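Diaminopimelate decarboxylase (Psychromonas ingrahamii, PDB 4XG1) catalyses the pyridoxal phosphate-dependent decarboxylation of meso-diaminopimelate to L-lysine, the last step of lysine biosynthesis, as a homodimer. Local coordinates at the LLP site and the interface of chains A and B. Numbering follows the deposited sequence. Chains: chain A/B, Diaminopimelate decarboxylase.

Contact 1: the LLP site. Residues chain A 59, 61, 80, 103, 200, 203, 239-240, 274-277, 313, 317, 376, 380; chain B 348-349, 384. With LLP ((2S)-2-amino-6-[[3-hydroxy-2-methyl-5-(phosphonooxymethyl)pyridin-4-yl]methylideneamino]hexanoic acid), chain C.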
# COMPACT_ATOMS: atom_id res chain seq x y z
N ALA A 59 -2.92 -20.81 3.28
CA ALA A 59 -3.31 -19.49 3.73
C ALA A 59 -3.35 -18.55 2.52
O ALA A 59 -2.33 -18.06 2.05
CB ALA A 59 -2.33 -18.99 4.78
N LYS A 61 -4.14 -15.56 1.83
CA LYS A 61 -3.59 -14.23 1.99
C LYS A 61 -2.16 -14.07 1.48
O LYS A 61 -1.73 -12.96 1.21
CB LYS A 61 -3.62 -13.86 3.48
CG LYS A 61 -2.62 -14.70 4.23
CD LYS A 61 -2.90 -14.95 5.68
CE LYS A 61 -3.08 -13.65 6.41
NZ LYS A 61 -4.56 -13.42 6.60
N ASP A 80 -7.25 -21.74 4.03
CA ASP A 80 -7.56 -20.84 5.13
C ASP A 80 -7.81 -19.44 4.53
O ASP A 80 -6.97 -18.92 3.81
CB ASP A 80 -6.40 -20.82 6.09
CG ASP A 80 -6.58 -19.84 7.21
OD1 ASP A 80 -7.72 -19.70 7.73
OD2 ASP A 80 -5.54 -19.27 7.66
N SER A 103 -10.64 -17.73 9.14
CA SER A 103 -10.05 -16.97 10.22
C SER A 103 -10.42 -15.51 10.11
O SER A 103 -10.94 -15.07 9.08
CB SER A 103 -8.53 -17.12 10.18
OG SER A 103 -8.11 -18.46 9.84
N HIS A 200 -2.95 -19.38 16.21
CA HIS A 200 -1.90 -18.92 15.28
C HIS A 200 -0.98 -18.01 16.08
O HIS A 200 -1.41 -17.02 16.60
CB HIS A 200 -2.50 -18.21 14.06
CG HIS A 200 -1.49 -17.63 13.13
ND1 HIS A 200 -0.88 -18.37 12.16
CD2 HIS A 200 -0.96 -16.39 13.05
CE1 HIS A 200 -0.00 -17.62 11.52
NE2 HIS A 200 -0.03 -16.41 12.05
N SER A 203 4.31 -15.18 12.76
CA SER A 203 4.75 -15.46 11.39
C SER A 203 6.24 -15.31 11.30
O SER A 203 6.84 -14.62 12.13
CB SER A 203 4.03 -14.54 10.39
OG SER A 203 4.21 -15.03 9.07
N GLY A 239 -0.40 -21.15 10.91
CA GLY A 239 0.80 -21.14 10.10
C GLY A 239 1.93 -20.61 10.95
O GLY A 239 1.92 -20.82 12.17
N GLY A 240 2.86 -19.90 10.32
CA GLY A 240 3.89 -19.15 11.03
C GLY A 240 5.29 -19.66 10.78
O GLY A 240 6.26 -19.09 11.25
N GLU A 274 -2.20 -24.27 8.60
CA GLU A 274 -2.52 -23.14 7.76
C GLU A 274 -1.27 -22.42 7.21
O GLU A 274 -1.14 -21.22 7.36
CB GLU A 274 -3.33 -22.14 8.59
CG GLU A 274 -4.67 -22.63 9.07
CD GLU A 274 -5.35 -21.62 9.96
OE1 GLU A 274 -4.68 -20.70 10.48
OE2 GLU A 274 -6.55 -21.76 10.18
N PRO A 275 -0.36 -23.16 6.58
CA PRO A 275 0.86 -22.46 6.19
C PRO A 275 0.62 -21.53 4.97
O PRO A 275 -0.15 -21.86 4.07
CB PRO A 275 1.79 -23.61 5.81
CG PRO A 275 0.86 -24.67 5.30
CD PRO A 275 -0.31 -24.59 6.23
N GLY A 276 1.32 -20.40 4.94
CA GLY A 276 1.31 -19.55 3.76
C GLY A 276 2.69 -19.34 3.21
O GLY A 276 3.07 -19.86 2.16
N ARG A 277 3.46 -18.57 3.96
CA ARG A 277 4.83 -18.20 3.59
C ARG A 277 5.70 -19.41 3.24
O ARG A 277 6.39 -19.40 2.22
CB ARG A 277 5.44 -17.42 4.73
CG ARG A 277 6.81 -16.88 4.43
CD ARG A 277 7.36 -16.29 5.71
NE ARG A 277 7.26 -14.86 5.57
CZ ARG A 277 6.49 -14.03 6.22
NH1 ARG A 277 6.57 -12.77 5.87
NH2 ARG A 277 5.68 -14.39 7.18
N ARG A 313 7.21 -5.13 1.35
CA ARG A 313 7.80 -5.78 2.54
C ARG A 313 9.02 -5.04 3.04
O ARG A 313 9.12 -4.74 4.22
CB ARG A 313 8.11 -7.25 2.31
CG ARG A 313 6.99 -8.05 1.68
CD ARG A 313 7.07 -9.57 1.94
NE ARG A 313 7.14 -9.86 3.36
CZ ARG A 313 8.24 -10.17 4.03
NH1 ARG A 313 9.40 -10.30 3.40
NH2 ARG A 313 8.18 -10.35 5.35
N TYR A 317 8.29 -3.43 6.66
CA TYR A 317 8.86 -4.23 7.71
C TYR A 317 10.37 -4.16 7.79
O TYR A 317 10.94 -4.89 8.59
CB TYR A 317 8.51 -5.71 7.49
CG TYR A 317 7.06 -6.03 7.23
CD1 TYR A 317 6.09 -5.92 8.25
CD2 TYR A 317 6.64 -6.44 6.01
CE1 TYR A 317 4.76 -6.19 8.00
CE2 TYR A 317 5.31 -6.75 5.77
CZ TYR A 317 4.38 -6.59 6.76
OH TYR A 317 3.08 -6.88 6.48
N TYR A 376 3.13 -12.56 0.26
CA TYR A 376 2.96 -11.19 0.74
C TYR A 376 3.67 -10.18 -0.18
O TYR A 376 4.20 -9.16 0.26
CB TYR A 376 3.42 -11.07 2.20
CG TYR A 376 2.76 -12.11 3.03
CD1 TYR A 376 1.42 -12.01 3.33
CD2 TYR A 376 3.46 -13.22 3.48
CE1 TYR A 376 0.80 -12.96 4.06
CE2 TYR A 376 2.84 -14.18 4.23
CZ TYR A 376 1.50 -14.04 4.51
OH TYR A 376 0.85 -15.02 5.25
N MET A 380 -0.05 -7.63 -1.28
CA MET A 380 0.00 -6.35 -0.61
C MET A 380 0.24 -5.20 -1.59
O MET A 380 0.48 -4.06 -1.15
CB MET A 380 1.11 -6.33 0.45
CG MET A 380 1.02 -7.50 1.42
SD MET A 380 2.10 -7.31 2.84
CE MET A 380 1.22 -6.04 3.76
N CYS B 348 -5.37 -9.61 8.95
CA CYS B 348 -4.74 -10.63 9.76
C CYS B 348 -3.30 -10.36 10.21
O CYS B 348 -2.51 -11.31 10.40
CB CYS B 348 -4.72 -11.89 8.96
SG CYS B 348 -3.81 -11.62 7.42
N GLU B 349 -2.97 -9.10 10.47
CA GLU B 349 -1.62 -8.73 10.93
C GLU B 349 -1.73 -7.85 12.14
O GLU B 349 -2.65 -7.05 12.20
CB GLU B 349 -0.97 -7.86 9.88
CG GLU B 349 -0.13 -8.64 8.97
CD GLU B 349 0.48 -7.77 7.90
OE1 GLU B 349 1.08 -6.71 8.24
OE2 GLU B 349 0.36 -8.23 6.73
N TYR B 384 -5.34 -5.86 -0.00
CA TYR B 384 -4.80 -6.92 0.84
C TYR B 384 -5.92 -7.64 1.60
O TYR B 384 -6.90 -7.02 1.99
CB TYR B 384 -3.76 -6.30 1.74
CG TYR B 384 -2.99 -7.25 2.65
CD1 TYR B 384 -2.55 -8.50 2.20
CD2 TYR B 384 -2.72 -6.89 3.94
CE1 TYR B 384 -1.83 -9.35 3.03
CE2 TYR B 384 -2.02 -7.72 4.78
CZ TYR B 384 -1.57 -8.95 4.32
OH TYR B 384 -0.90 -9.76 5.19
N1 LLP C . -2.94 -18.31 9.31
C2 LLP C . -3.52 -17.32 10.01
C2' LLP C . -4.79 -17.53 10.73
C3 LLP C . -2.95 -15.96 10.05
O3 LLP C . -3.48 -14.90 10.75
C4 LLP C . -1.74 -15.72 9.35
C4' LLP C . -1.26 -14.31 9.56
C5 LLP C . -1.14 -16.85 8.65
C6 LLP C . -1.78 -18.09 8.64
C5' LLP C . 0.14 -16.60 7.94
OP4 LLP C . 0.80 -17.81 7.64
P LLP C . 2.35 -17.77 7.27
OP1 LLP C . 2.95 -17.00 8.42
OP2 LLP C . 2.58 -19.25 7.23
OP3 LLP C . 2.45 -17.34 5.84
N LLP C . 2.26 -9.70 5.62
CA LLP C . 3.26 -10.14 6.60
CB LLP C . 3.08 -11.54 7.15
CG LLP C . 1.70 -12.10 7.10
CD LLP C . 0.84 -11.52 8.18
CE LLP C . 0.41 -12.56 9.21
NZ LLP C . -0.32 -13.70 8.69
C LLP C . 4.58 -10.23 5.89
O LLP C . 5.56 -10.66 6.51
OXT LLP C . 4.72 -9.92 4.71
O HOH W 1 -4.27 -13.25 12.23

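Contact 2: the interface of chains A and B. Residues chain A 84-85, 88-89, 92; chain B 409, 412-413.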
# COMPACT_ATOMS: atom_id res chain seq x y z
N VAL A 84 -14.65 -12.70 2.57
CA VAL A 84 -15.51 -13.21 1.51
C VAL A 84 -14.83 -13.08 0.16
O VAL A 84 -15.07 -13.87 -0.72
CB VAL A 84 -16.88 -12.51 1.50
CG1 VAL A 84 -16.75 -11.01 1.26
CG2 VAL A 84 -17.79 -13.14 0.45
N GLY A 85 -13.97 -12.09 -0.01
CA GLY A 85 -13.21 -11.97 -1.20
C GLY A 85 -12.36 -13.23 -1.42
O GLY A 85 -12.30 -13.78 -2.54
N MET A 88 -14.54 -16.28 -2.31
CA MET A 88 -14.95 -16.28 -3.73
C MET A 88 -13.77 -16.62 -4.65
O MET A 88 -13.93 -17.25 -5.68
CB MET A 88 -15.58 -14.95 -4.13
CG MET A 88 -16.88 -14.65 -3.42
SD MET A 88 -18.02 -16.09 -3.47
CE MET A 88 -18.76 -16.05 -1.87
N ARG A 89 -12.58 -16.20 -4.28
CA ARG A 89 -11.40 -16.54 -5.04
C ARG A 89 -11.26 -18.04 -5.04
O ARG A 89 -10.99 -18.64 -6.08
CB ARG A 89 -10.13 -15.89 -4.45
CG ARG A 89 -9.89 -14.47 -4.92
CD ARG A 89 -8.62 -13.88 -4.30
NE ARG A 89 -8.19 -12.63 -4.95
CZ ARG A 89 -7.60 -12.58 -6.15
NH1 ARG A 89 -7.34 -13.68 -6.86
NH2 ARG A 89 -7.27 -11.42 -6.66
N GLN A 92 -13.82 -19.67 -7.14
CA GLN A 92 -13.50 -19.35 -8.54
C GLN A 92 -12.38 -20.25 -9.08
O GLN A 92 -12.46 -20.73 -10.18
CB GLN A 92 -13.11 -17.89 -8.66
CG GLN A 92 -13.21 -17.35 -10.06
CD GLN A 92 -14.64 -17.06 -10.49
OE1 GLN A 92 -15.53 -16.81 -9.66
NE2 GLN A 92 -14.88 -17.08 -11.79
N LEU B 409 -16.53 -7.49 -5.62
CA LEU B 409 -15.70 -8.64 -5.44
C LEU B 409 -15.15 -9.18 -6.76
O LEU B 409 -13.97 -9.46 -6.86
CB LEU B 409 -16.44 -9.79 -4.75
CG LEU B 409 -16.88 -9.60 -3.32
CD1 LEU B 409 -17.71 -10.81 -2.90
CD2 LEU B 409 -15.69 -9.44 -2.40
N LEU B 412 -11.85 -8.10 -8.10
CA LEU B 412 -10.60 -8.44 -7.42
C LEU B 412 -9.66 -9.26 -8.30
O LEU B 412 -8.48 -9.03 -8.29
CB LEU B 412 -10.86 -9.17 -6.12
CG LEU B 412 -11.50 -8.36 -4.98
CD1 LEU B 412 -11.97 -9.29 -3.89
CD2 LEU B 412 -10.56 -7.35 -4.40
N TRP B 413 -10.22 -10.19 -9.06
CA TRP B 413 -9.42 -11.11 -9.85
C TRP B 413 -9.53 -10.80 -11.36
O TRP B 413 -9.23 -11.63 -12.18
CB TRP B 413 -9.82 -12.55 -9.57
CG TRP B 413 -11.23 -12.81 -9.78
CD1 TRP B 413 -11.85 -12.95 -10.97
CD2 TRP B 413 -12.25 -12.92 -8.76
NE1 TRP B 413 -13.20 -13.13 -10.77
CE2 TRP B 413 -13.48 -13.12 -9.43
CE3 TRP B 413 -12.25 -12.86 -7.37
CZ2 TRP B 413 -14.69 -13.29 -8.76
CZ3 TRP B 413 -13.46 -13.01 -6.70
CH2 TRP B 413 -14.67 -13.23 -7.40

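Contact 1: the LLP site
The pocket is the pyridoxal phosphate site of a fold-type III decarboxylase, set at the mouth of the TIM barrel of chain A and closed by residues of chain B. LLP, a Schiff base of lysine and the cofactor, is modelled as a separate molecule, and A:Lys61 is not joined to it. The A:His200 imidazole lies flat over one face of the LLP pyridine ring, planes 14° apart and centroids 3.5 Å apart. Its ND1 takes the in-plane N-H of A:Gly239, which fixes the ring's rotation. A:Glu274 reaches the pyridine nitrogen N1 with OE1 at 3.2 Å, and this carboxylate would favour a protonated ring. A:Asp80 OD2 comes to N1 from above the ring plane, its OD1 held by A:Ser103 OG. LLP OP2, a phosphate oxygen, accepts from A:Gly240 N and, at 2.9 Å, from A:Gly276 N. OP3 takes A:Arg277 N and the A:Tyr376 hydroxyl, while LLP CG sits over that tyrosine's face. At the far end A:Arg313 grips the carboxylate side-on, NE to OXT at 2.8 Å and NH2 to O at 2.9 Å, and A:Arg277 NH1 adds a salt bridge to O. The alpha-amino N gives to B:Glu349 OE2 at 2.6 Å, from above the carboxylate plane. Bonds from the A:Tyr317 and B:Tyr384 hydroxyls hold that carboxylate. The site anchors the cofactor and reads the distal amino acid end of the lysine moiety, with B:Cys348, the likely proton donor, supplied by the partner.

Contact 2: the interface of chains A and B
B:Trp413, near the C-terminus of chain B, lays its indole against helix 84-92 of chain A in a largely apolar patch of the homodimer interface. Its CG stands between the backbone N and the carbonyl carbon (chi1 56°), a crowded position that carries the ring toward the helix. The CB starts under the A:Arg89 guanidinium, 3.8 Å from NH1. Further out, CE3 of the six-membered ring meets the aliphatic part of the same arginine, at CG, 3.8 Å away. CZ3 and CH2 continue onto A:Met88, where CH2 lies 3.8 Å from CB. CZ2 then faces the A:Gln92 side-chain amide, with OE1 at 3.7 Å. This amide crosses the indole at about a right angle in chain direction, yet its plane is turned only 21° from the ring, and its CG lies over the rim of one face. The opposite face is backed by the carbonyl oxygen of B:Leu409 from the same chain, so the indole is packed on both sides. The extended A:Arg89 chain runs past the tryptophan in the opposite direction, its guanidinium steeply tilted to the ring. It brings NH2 to 3.1 Å from the carbonyl oxygen of B:Leu412, but the N-H points away and the pair is not hydrogen-bonded. Beside the indole, B:Leu409 sets CD2 3.7 Å from A:Gly85 CA, where the missing side chain lets the leucine come close to the helix backbone; its CD1 touches A:Val84 CG2 and A:Met88 CG. An alanine in place of B:Trp413 would remove the indole that packs on A:Met88, A:Arg89 and A:Gln92, which would probably loosen this corner of the dimer. In the fold, the patch joins barrel helix 84-92 of chain A to the 3-10 helix 409-411 and following loop of chain B, and the two-fold axis repeats it with the chains exchanged.

The centres of contact 1 and contact 2 lie about 17 Å apart, and the two have no residue in common. They are linked through chain A, where strand 78-81, which brings A:Asp80 to the cofactor ring in contact 1, leads within a few residues into helix 84-92 of contact 2. Both depend on the partner chain: contact 1 takes the likely proton donor and a group that binds the amino end of LLP from chain B, and contact 2 packs the C-terminal segment of chain B on the barrel. Contact 2 is therefore likely to help hold the subunits in the register that completes each active site.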